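Local coordinates for protein peptidoglycan D,D-transpeptidase FtsI (Yersinia pestis, PDB 6SYN) that probably cross-links peptidoglycan stem peptides as a class B penicillin-binding protein, a serine D,D-transpeptidase that beta-lactams acylate, at residues 214-219 with 388-393; 275-280 with 289-294. All blocks are in the same frame, centred on the assembly; numbering follows the deposited sequence.

Following the chain from the N terminus, residues 214-219 come first, entering strand 217-223 at one border of the five-stranded antiparallel sheet of the transpeptidase domain. The chain then runs through helices and short strands, including 275-280 and 289-294, before 388-393 returns to 214-219 and closes a loop of 168 intervening residues in interaction 1. Interaction 2 is nested inside that loop and is itself local, with eight residues between its segments. The two contacts do not touch: their nearest atoms are about 30 Å apart. Interaction 1 ties the sheet to a loop next to strand 177-178; interaction 2 joins the two ends of the excursion that holds hairpin 279-281/284-286, and its second segment begins at pocket residue Val289.

Interaction 1 of 2, residues 214-219 with 388-393; sequences TGEVLA and PLSITR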
ATOM      1  N   THR A 214     -13.153  12.896  -1.108  1.00 10.32           N
ATOM      2  CA  THR A 214     -13.037  12.779  -2.592  1.00 10.33           C
ATOM      3  C   THR A 214     -12.803  11.318  -3.012  1.00 10.26           C
ATOM      4  O   THR A 214     -13.055  11.001  -4.193  1.00 10.22           O
ATOM      5  CB  THR A 214     -11.930  13.700  -3.125  1.00 10.39           C
ATOM      6  OG1 THR A 214     -10.666  13.131  -2.778  1.00 10.61           O
ATOM      7  CG2 THR A 214     -12.016  15.112  -2.585  1.00 10.33           C
ATOM      8  N   GLY A 215     -12.336  10.461  -2.094  1.00 10.20           N
ATOM      9  CA  GLY A 215     -11.961   9.060  -2.375  1.00 10.14           C
ATOM     10  C   GLY A 215     -10.649   8.972  -3.139  1.00 10.07           C
ATOM     11  O   GLY A 215     -10.258   7.858  -3.527  1.00 10.05           O
ATOM     12  N   GLU A 216      -9.984  10.107  -3.352  1.00 10.02           N
ATOM     13  CA  GLU A 216      -8.691  10.172  -4.069  1.00 10.13           C
ATOM     14  C   GLU A 216      -7.623   9.443  -3.241  1.00 10.13           C
ATOM     15  O   GLU A 216      -7.643   9.577  -1.993  1.00  9.98           O
ATOM     16  CB  GLU A 216      -8.305  11.630  -4.296  1.00 10.23           C
ATOM     17  CG  GLU A 216      -9.140  12.326  -5.346  1.00 10.31           C
ATOM     18  CD  GLU A 216      -8.829  13.807  -5.431  1.00 10.43           C
ATOM     19  OE1 GLU A 216      -9.123  14.526  -4.455  1.00 10.73           O
ATOM     20  OE2 GLU A 216      -8.254  14.229  -6.447  1.00 10.61           O
ATOM     21  N   VAL A 217      -6.745   8.685  -3.909  1.00 10.04           N
ATOM     22  CA  VAL A 217      -5.539   8.062  -3.291  1.00 10.03           C
ATOM     23  C   VAL A 217      -4.420   9.102  -3.338  1.00  9.98           C
ATOM     24  O   VAL A 217      -3.909   9.356  -4.445  1.00  9.99           O
ATOM     25  CB  VAL A 217      -5.117   6.762  -3.999  1.00 10.16           C
ATOM     26  CG1 VAL A 217      -3.882   6.161  -3.344  1.00 10.18           C
ATOM     27  CG2 VAL A 217      -6.246   5.739  -4.059  1.00 10.17           C
ATOM     28  N   LEU A 218      -4.088   9.681  -2.181  1.00  9.85           N
ATOM     29  CA  LEU A 218      -3.073  10.752  -2.011  1.00  9.79           C
ATOM     30  C   LEU A 218      -1.676  10.137  -1.910  1.00  9.81           C
ATOM     31  O   LEU A 218      -0.706  10.810  -2.312  1.00  9.86           O
ATOM     32  CB  LEU A 218      -3.415  11.561  -0.754  1.00  9.81           C
ATOM     33  CG  LEU A 218      -4.706  12.371  -0.844  1.00  9.82           C
ATOM     34  CD1 LEU A 218      -5.106  12.939   0.508  1.00  9.75           C
ATOM     35  CD2 LEU A 218      -4.578  13.480  -1.880  1.00  9.81           C
ATOM     36  N   ALA A 219      -1.571   8.922  -1.366  1.00  9.84           N
ATOM     37  CA  ALA A 219      -0.290   8.198  -1.211  1.00  9.87           C
ATOM     38  C   ALA A 219      -0.541   6.689  -1.224  1.00  9.99           C
ATOM     39  O   ALA A 219      -1.538   6.252  -0.629  1.00  9.98           O
ATOM     40  CB  ALA A 219       0.392   8.643   0.056  1.00  9.81           C
ATOM     41  N   PRO A 388     -16.257   6.021  -4.076  1.00 11.54           N
ATOM     42  CA  PRO A 388     -15.293   5.344  -4.943  1.00 11.61           C
ATOM     43  C   PRO A 388     -13.876   5.938  -4.916  1.00 11.67           C
ATOM     44  O   PRO A 388     -13.724   7.139  -4.796  1.00 11.56           O
ATOM     45  CB  PRO A 388     -15.863   5.488  -6.365  1.00 11.62           C
ATOM     46  CG  PRO A 388     -16.910   6.584  -6.280  1.00 11.64           C
ATOM     47  CD  PRO A 388     -17.345   6.660  -4.831  1.00 11.63           C
ATOM     48  N   LEU A 389     -12.881   5.065  -5.082  1.00 11.84           N
ATOM     49  CA  LEU A 389     -11.437   5.404  -5.160  1.00 11.98           C
ATOM     50  C   LEU A 389     -11.100   5.937  -6.559  1.00 12.06           C
ATOM     51  O   LEU A 389     -11.855   5.628  -7.492  1.00 12.06           O
ATOM     52  CB  LEU A 389     -10.640   4.133  -4.854  1.00 12.01           C
ATOM     53  CG  LEU A 389     -10.821   3.562  -3.448  1.00 12.02           C
ATOM     54  CD1 LEU A 389     -10.501   2.075  -3.419  1.00 12.01           C
ATOM     55  CD2 LEU A 389      -9.961   4.316  -2.444  1.00 12.08           C
ATOM     56  N   SER A 390     -10.010   6.705  -6.695  1.00 12.32           N
ATOM     57  CA  SER A 390      -9.358   7.024  -7.997  1.00 12.74           C
ATOM     58  C   SER A 390      -7.867   7.349  -7.792  1.00 12.93           C
ATOM     59  O   SER A 390      -7.528   7.839  -6.694  1.00 12.67           O
ATOM     60  CB  SER A 390     -10.094   8.133  -8.727  1.00 12.78           C
ATOM     61  OG  SER A 390     -10.019   9.362  -8.025  1.00 12.73           O
ATOM     62  N   ILE A 391      -7.021   7.062  -8.800  1.00 13.28           N
ATOM     63  CA  ILE A 391      -5.563   7.421  -8.840  1.00 13.56           C
ATOM     64  C   ILE A 391      -5.357   8.651  -9.733  1.00 14.14           C
ATOM     65  O   ILE A 391      -4.181   8.980  -9.989  1.00 14.12           O
ATOM     66  CB  ILE A 391      -4.609   6.286  -9.308  1.00 13.41           C
ATOM     67  CG1 ILE A 391      -5.306   5.138 -10.042  1.00 13.24           C
ATOM     68  CG2 ILE A 391      -3.757   5.777  -8.151  1.00 13.57           C
ATOM     69  CD1 ILE A 391      -5.752   5.485 -11.444  1.00 13.20           C
ATOM     70  N   THR A 392      -6.426   9.305 -10.197  1.00 14.90           N
ATOM     71  CA  THR A 392      -6.340  10.539 -11.030  1.00 15.41           C
ATOM     72  C   THR A 392      -7.065  11.681 -10.313  1.00 15.98           C
ATOM     73  O   THR A 392      -8.067  11.409  -9.636  1.00 15.68           O
ATOM     74  CB  THR A 392      -6.855  10.292 -12.454  1.00 15.31           C
ATOM     75  OG1 THR A 392      -8.242   9.948 -12.416  1.00 15.11           O
ATOM     76  CG2 THR A 392      -6.078   9.202 -13.159  1.00 15.25           C
ATOM     77  N   ARG A 393      -6.546  12.902 -10.435  1.00 17.22           N
ATOM     78  CA  ARG A 393      -7.155  14.104  -9.818  1.00 18.35           C
ATOM     79  C   ARG A 393      -8.628  14.136 -10.229  1.00 19.12           C
ATOM     80  O   ARG A 393      -8.911  13.920 -11.422  1.00 18.80           O
ATOM     81  CB  ARG A 393      -6.420  15.376 -10.246  1.00 18.92           C
ATOM     82  CG  ARG A 393      -6.672  16.559  -9.326  1.00 19.53           C
ATOM     83  CD  ARG A 393      -6.096  17.858  -9.858  1.00 20.16           C
ATOM     84  NE  ARG A 393      -5.744  18.751  -8.756  1.00 20.90           N
ATOM     85  CZ  ARG A 393      -6.581  19.579  -8.129  1.00 20.91           C
ATOM     86  NH1 ARG A 393      -7.851  19.665  -8.495  1.00 21.06           N
ATOM     87  NH2 ARG A 393      -6.136  20.328  -7.134  1.00 20.83           N
TER
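Backbone groups carry most of the contact between 214-219 and 388-393. Val217 N donates to Ser390 O at 3.0 Å, nearly along the C=O axis; Ser180 OG lies within hydrogen-bonding reach of both Ser390 O and Val217 O, with one proton for the two. The return bond, Ser390 N to Gly215 O at 3.4 Å, is weak and bent; Gly215 O is approached more closely by Leu389 CA, at 3.2 Å, in a CA-H...O contact. Gly215 has positive phi (74°), which favours glycine, and Gly215 CA makes a second such contact to Pro388 O at 3.6 Å.

Thr214 OG1 holds the turn: it accepts from Glu216 N and donates to Glu216 OE1, 2.7 Å away, on the lone pair anti to the other carboxylate oxygen. Glu216 OE2 is satisfied by a salt bridge to Arg22 and by Val394 N, and lies 3.5 Å from Arg393 CA. Arg393 turns its NE to Arg22 O instead. Ser390 OG, tucked back over its own main chain (chi1 66°), reaches Thr392 O. Val217 adds loose apolar packing, its CG2 against Leu389 CD2.

The Thr214 hydroxyl thus makes an ST turn leading into edge strand 217-223 of the transpeptidase sheet.

Interaction 2 of 2, residues 275-280 with 289-294; sequences NTLPYF and VARYAE. With CB9 ((2R,4S)-2-[(1R)-1-{[(2S)-2-carboxy-2-phenylacetyl]amino}-2-oxoethyl]-5,5-dimethyl-1,3-thiazolidine-4-carboxylic acid), chain D.
Thr276 makes both hydrogen bonds between 275-280 and 289-294. Its backbone N donates to Ala293 O at 2.9 Å, almost straight at the hydrogen, although the donor stands above the carbonyl plane. Its hydroxyl, OG1, donates to the preceding carbonyl, Tyr292 O, at 2.7 Å and again from well above the plane. With chi1 at 43°, OG1 sits between the backbone N and the carbonyl carbon, which brings it to the neighbouring segment while CG2 lies anti to the carbonyl carbon. One residue therefore grips two successive carbonyls.

Beside this polar pair, Leu277 lays CD2 over the centre of one face of the Arg291 guanidinium, 3.8 Å from CZ. The arginine bends at chi2 (86°) to bring its flat end there, and Pro278 CD approaches NH2 obliquely. Leu277 also covers the backbone of Ala293, its CG 3.7 Å from Ala293 O.

A second layer helps to position these groups. Asn275 OD1, with CG anti to the backbone N, accepts from Leu277 N at 3.1 Å, forming an Asx turn, while Asn275 O takes a hydrogen bond from Lys311 NZ. Tyr292 directs its ring away from 275-280, and its OH bonds to Lys303 NZ. Farther along, Tyr279 braces the following strand against helix 306-314 through Ser310 OG and a cation-pi contact with Lys311. Separately, at the other end of 289-294, Val289 puts CG2 3.3 Å from CAM on the phenyl ring of the bound CB9, with Tyr486 alongside.

Asn275 and Glu294 form an antiparallel non-hydrogen-bonded pair, which with the Thr276 bonds joins the chain on either side of the beta hairpin 279-281/284-286. Val289 belongs to the pocket that includes Ser252 and Lys255, consistent with the SxxK motif of penicillin-binding transpeptidases.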
ATOM      1  N   ASN A 275     -19.154  -8.644  30.178  1.00 14.09           N
ATOM      2  CA  ASN A 275     -18.229  -9.636  30.789  1.00 14.11           C
ATOM      3  C   ASN A 275     -17.215 -10.050  29.713  1.00 13.91           C
ATOM      4  O   ASN A 275     -17.655 -10.575  28.671  1.00 13.60           O
ATOM      5  CB  ASN A 275     -18.999 -10.834  31.357  1.00 14.31           C
ATOM      6  CG  ASN A 275     -18.106 -11.877  31.995  1.00 14.59           C
ATOM      7  OD1 ASN A 275     -17.267 -12.482  31.328  1.00 14.71           O
ATOM      8  ND2 ASN A 275     -18.282 -12.103  33.287  1.00 14.85           N
ATOM      9  N   THR A 276     -15.920  -9.812  29.947  1.00 13.85           N
ATOM     10  CA  THR A 276     -14.828 -10.045  28.960  1.00 13.82           C
ATOM     11  C   THR A 276     -13.901 -11.164  29.454  1.00 13.77           C
ATOM     12  O   THR A 276     -12.777 -11.271  28.930  1.00 13.69           O
ATOM     13  CB  THR A 276     -14.099  -8.733  28.647  1.00 13.81           C
ATOM     14  OG1 THR A 276     -13.907  -8.028  29.874  1.00 13.85           O
ATOM     15  CG2 THR A 276     -14.866  -7.867  27.671  1.00 13.71           C
ATOM     16  N   LEU A 277     -14.377 -12.001  30.382  1.00 13.94           N
ATOM     17  CA  LEU A 277     -13.629 -13.177  30.907  1.00 13.95           C
ATOM     18  C   LEU A 277     -13.544 -14.249  29.822  1.00 14.01           C
ATOM     19  O   LEU A 277     -14.375 -14.287  28.918  1.00 13.82           O
ATOM     20  CB  LEU A 277     -14.328 -13.707  32.162  1.00 13.88           C
ATOM     21  CG  LEU A 277     -14.264 -12.783  33.374  1.00 13.97           C
ATOM     22  CD1 LEU A 277     -15.258 -13.214  34.442  1.00 14.05           C
ATOM     23  CD2 LEU A 277     -12.853 -12.731  33.943  1.00 13.97           C
ATOM     24  N   PRO A 278     -12.538 -15.153  29.878  1.00 13.94           N
ATOM     25  CA  PRO A 278     -12.432 -16.245  28.910  1.00 13.87           C
ATOM     26  C   PRO A 278     -13.693 -17.114  28.941  1.00 13.85           C
ATOM     27  O   PRO A 278     -14.191 -17.348  30.024  1.00 13.75           O
ATOM     28  CB  PRO A 278     -11.219 -17.052  29.389  1.00 14.00           C
ATOM     29  CG  PRO A 278     -10.421 -16.064  30.215  1.00 13.99           C
ATOM     30  CD  PRO A 278     -11.460 -15.185  30.878  1.00 13.86           C
ATOM     31  N   TYR A 279     -14.192 -17.526  27.772  1.00 13.96           N
ATOM     32  CA  TYR A 279     -15.354 -18.443  27.635  1.00 13.92           C
ATOM     33  C   TYR A 279     -15.154 -19.333  26.407  1.00 14.51           C
ATOM     34  O   TYR A 279     -14.158 -19.142  25.668  1.00 14.40           O
ATOM     35  CB  TYR A 279     -16.670 -17.662  27.605  1.00 13.63           C
ATOM     36  CG  TYR A 279     -17.044 -17.024  26.290  1.00 13.39           C
ATOM     37  CD1 TYR A 279     -16.248 -16.052  25.706  1.00 13.26           C
ATOM     38  CD2 TYR A 279     -18.229 -17.358  25.649  1.00 13.17           C
ATOM     39  CE1 TYR A 279     -16.606 -15.446  24.511  1.00 13.17           C
ATOM     40  CE2 TYR A 279     -18.600 -16.764  24.453  1.00 13.14           C
ATOM     41  CZ  TYR A 279     -17.786 -15.803  23.881  1.00 13.23           C
ATOM     42  OH  TYR A 279     -18.150 -15.208  22.706  1.00 13.20           O
ATOM     43  N   PHE A 280     -16.057 -20.302  26.225  1.00 14.94           N
ATOM     44  CA  PHE A 280     -15.961 -21.336  25.165  1.00 15.20           C
ATOM     45  C   PHE A 280     -17.035 -21.084  24.105  1.00 15.18           C
ATOM     46  O   PHE A 280     -18.173 -20.678  24.427  1.00 15.02           O
ATOM     47  CB  PHE A 280     -16.016 -22.749  25.755  1.00 15.48           C
ATOM     48  CG  PHE A 280     -14.724 -23.210  26.387  1.00 15.74           C
ATOM     49  CD1 PHE A 280     -13.613 -23.495  25.609  1.00 15.91           C
ATOM     50  CD2 PHE A 280     -14.617 -23.362  27.764  1.00 15.99           C
ATOM     51  CE1 PHE A 280     -12.426 -23.918  26.192  1.00 16.24           C
ATOM     52  CE2 PHE A 280     -13.429 -23.786  28.345  1.00 16.02           C
ATOM     53  CZ  PHE A 280     -12.335 -24.062  27.559  1.00 16.17           C
ATOM     54  N   VAL A 289      -5.793 -10.935  25.379  1.00 27.63           N
ATOM     55  CA  VAL A 289      -4.361 -10.718  25.736  1.00 28.56           C
ATOM     56  C   VAL A 289      -4.313  -9.921  27.045  1.00 28.95           C
ATOM     57  O   VAL A 289      -3.784 -10.446  28.048  1.00 28.13           O
ATOM     58  CB  VAL A 289      -3.623 -10.015  24.580  1.00 28.39           C
ATOM     59  CG1 VAL A 289      -2.332  -9.338  25.016  1.00 28.32           C
ATOM     60  CG2 VAL A 289      -3.362 -10.996  23.452  1.00 28.93           C
ATOM     61  N   ALA A 290      -4.877  -8.713  27.030  1.00 29.71           N
ATOM     62  CA  ALA A 290      -5.064  -7.864  28.224  1.00 30.52           C
ATOM     63  C   ALA A 290      -6.279  -8.394  28.990  1.00 31.44           C
ATOM     64  O   ALA A 290      -7.417  -8.159  28.541  1.00 31.63           O
ATOM     65  CB  ALA A 290      -5.213  -6.417  27.819  1.00 30.41           C
ATOM     66  N   ARG A 291      -6.022  -9.130  30.075  1.00 32.32           N
ATOM     67  CA  ARG A 291      -7.046  -9.800  30.922  1.00 32.58           C
ATOM     68  C   ARG A 291      -7.854  -8.715  31.652  1.00 31.68           C
ATOM     69  O   ARG A 291      -7.251  -7.924  32.411  1.00 31.14           O
ATOM     70  CB  ARG A 291      -6.341 -10.826  31.825  1.00 33.83           C
ATOM     71  CG  ARG A 291      -6.995 -11.088  33.176  1.00 34.66           C
ATOM     72  CD  ARG A 291      -8.073 -12.151  33.131  1.00 35.15           C
ATOM     73  NE  ARG A 291      -8.692 -12.301  34.441  1.00 35.38           N
ATOM     74  CZ  ARG A 291      -9.217 -13.424  34.925  1.00 36.20           C
ATOM     75  NH1 ARG A 291      -9.751 -13.427  36.135  1.00 36.59           N
ATOM     76  NH2 ARG A 291      -9.204 -14.543  34.216  1.00 36.26           N
ATOM     77  N   TYR A 292      -9.163  -8.658  31.388  1.00 29.88           N
ATOM     78  CA  TYR A 292     -10.124  -7.710  32.008  1.00 28.71           C
ATOM     79  C   TYR A 292     -11.442  -8.444  32.275  1.00 27.70           C
ATOM     80  O   TYR A 292     -11.947  -9.141  31.371  1.00 28.31           O
ATOM     81  CB  TYR A 292     -10.334  -6.487  31.112  1.00 29.04           C
ATOM     82  CG  TYR A 292      -9.310  -5.389  31.274  1.00 29.45           C
ATOM     83  CD1 TYR A 292      -9.469  -4.408  32.240  1.00 29.61           C
ATOM     84  CD2 TYR A 292      -8.193  -5.315  30.454  1.00 29.21           C
ATOM     85  CE1 TYR A 292      -8.542  -3.388  32.396  1.00 29.76           C
ATOM     86  CE2 TYR A 292      -7.257  -4.302  30.594  1.00 29.03           C
ATOM     87  CZ  TYR A 292      -7.432  -3.335  31.569  1.00 29.72           C
ATOM     88  OH  TYR A 292      -6.523  -2.330  31.724  1.00 29.99           O
ATOM     89  N   ALA A 293     -11.972  -8.288  33.490  1.00 26.27           N
ATOM     90  CA  ALA A 293     -13.183  -8.976  33.992  1.00 24.63           C
ATOM     91  C   ALA A 293     -14.403  -8.444  33.240  1.00 23.09           C
ATOM     92  O   ALA A 293     -15.189  -9.261  32.734  1.00 23.17           O
ATOM     93  CB  ALA A 293     -13.311  -8.772  35.484  1.00 24.52           C
ATOM     94  N   GLU A 294     -14.525  -7.116  33.182  1.00 22.10           N
ATOM     95  CA  GLU A 294     -15.605  -6.367  32.486  1.00 21.87           C
ATOM     96  C   GLU A 294     -14.939  -5.452  31.458  1.00 20.68           C
ATOM     97  O   GLU A 294     -13.708  -5.302  31.529  1.00 21.28           O
ATOM     98  CB  GLU A 294     -16.427  -5.510  33.460  1.00 22.49           C
ATOM     99  CG  GLU A 294     -16.495  -6.045  34.885  1.00 22.95           C
ATOM    100  CD  GLU A 294     -15.294  -5.747  35.775  1.00 23.61           C
ATOM    101  OE1 GLU A 294     -14.491  -4.855  35.418  1.00 24.30           O
ATOM    102  OE2 GLU A 294     -15.157  -6.408  36.830  1.00 23.75           O
TER
HETATM  103  C   CB9 D 603      -6.499  -8.331  16.906  1.00 18.06           C
HETATM  104  N   CB9 D 603      -5.235 -10.154  18.080  1.00 19.93           N
HETATM  105  O   CB9 D 603      -5.672  -8.193  16.038  1.00 18.06           O
HETATM  106  CA  CB9 D 603      -6.306  -9.158  18.172  1.00 19.20           C
HETATM  107  CB  CB9 D 603      -6.189  -8.221  19.408  1.00 19.31           C
HETATM  108  CAA CB9 D 603      -3.637  -6.651  21.477  1.00 19.03           C
HETATM  109  CAB CB9 D 603      -2.396  -8.364  20.154  1.00 19.10           C
HETATM  110  OAD CB9 D 603      -2.407  -5.423  18.688  1.00 19.09           O
HETATM  111  OAE CB9 D 603      -4.304 -14.776  18.250  1.00 20.36           O
HETATM  112  OAF CB9 D 603      -6.695 -11.844  17.905  1.00 22.06           O
HETATM  113  OAG CB9 D 603      -4.432  -4.657  18.600  1.00 18.60           O
HETATM  114  OAH CB9 D 603      -4.809 -13.551  16.585  1.00 20.37           O
HETATM  115  CAJ CB9 D 603      -0.456 -11.570  19.782  1.00 20.75           C
HETATM  116  CAK CB9 D 603      -1.418 -11.769  20.745  1.00 20.89           C
HETATM  117  CAL CB9 D 603      -0.792 -11.657  18.452  1.00 20.63           C
HETATM  118  CAM CB9 D 603      -2.723 -12.054  20.375  1.00 20.54           C
HETATM  119  CAN CB9 D 603      -2.100 -11.937  18.075  1.00 20.62           C
HETATM  120  NAP CB9 D 603      -5.637  -6.895  19.098  1.00 19.14           N
HETATM  121  SAQ CB9 D 603      -5.043  -8.872  20.664  1.00 19.72           S
HETATM  122  CAR CB9 D 603      -3.618  -5.551  18.734  1.00 19.11           C
HETATM  123  CAS CB9 D 603      -4.534 -13.707  17.747  1.00 20.30           C
HETATM  124  CAT CB9 D 603      -5.559 -11.449  18.168  1.00 20.45           C
HETATM  125  CAU CB9 D 603      -3.091 -12.108  19.037  1.00 20.56           C
HETATM  126  CAX CB9 D 603      -4.176  -6.963  18.976  1.00 19.23           C
HETATM  127  CAY CB9 D 603      -4.524 -12.475  18.673  1.00 20.47           C
HETATM  128  CAZ CB9 D 603      -3.715  -7.628  20.316  1.00 19.13           C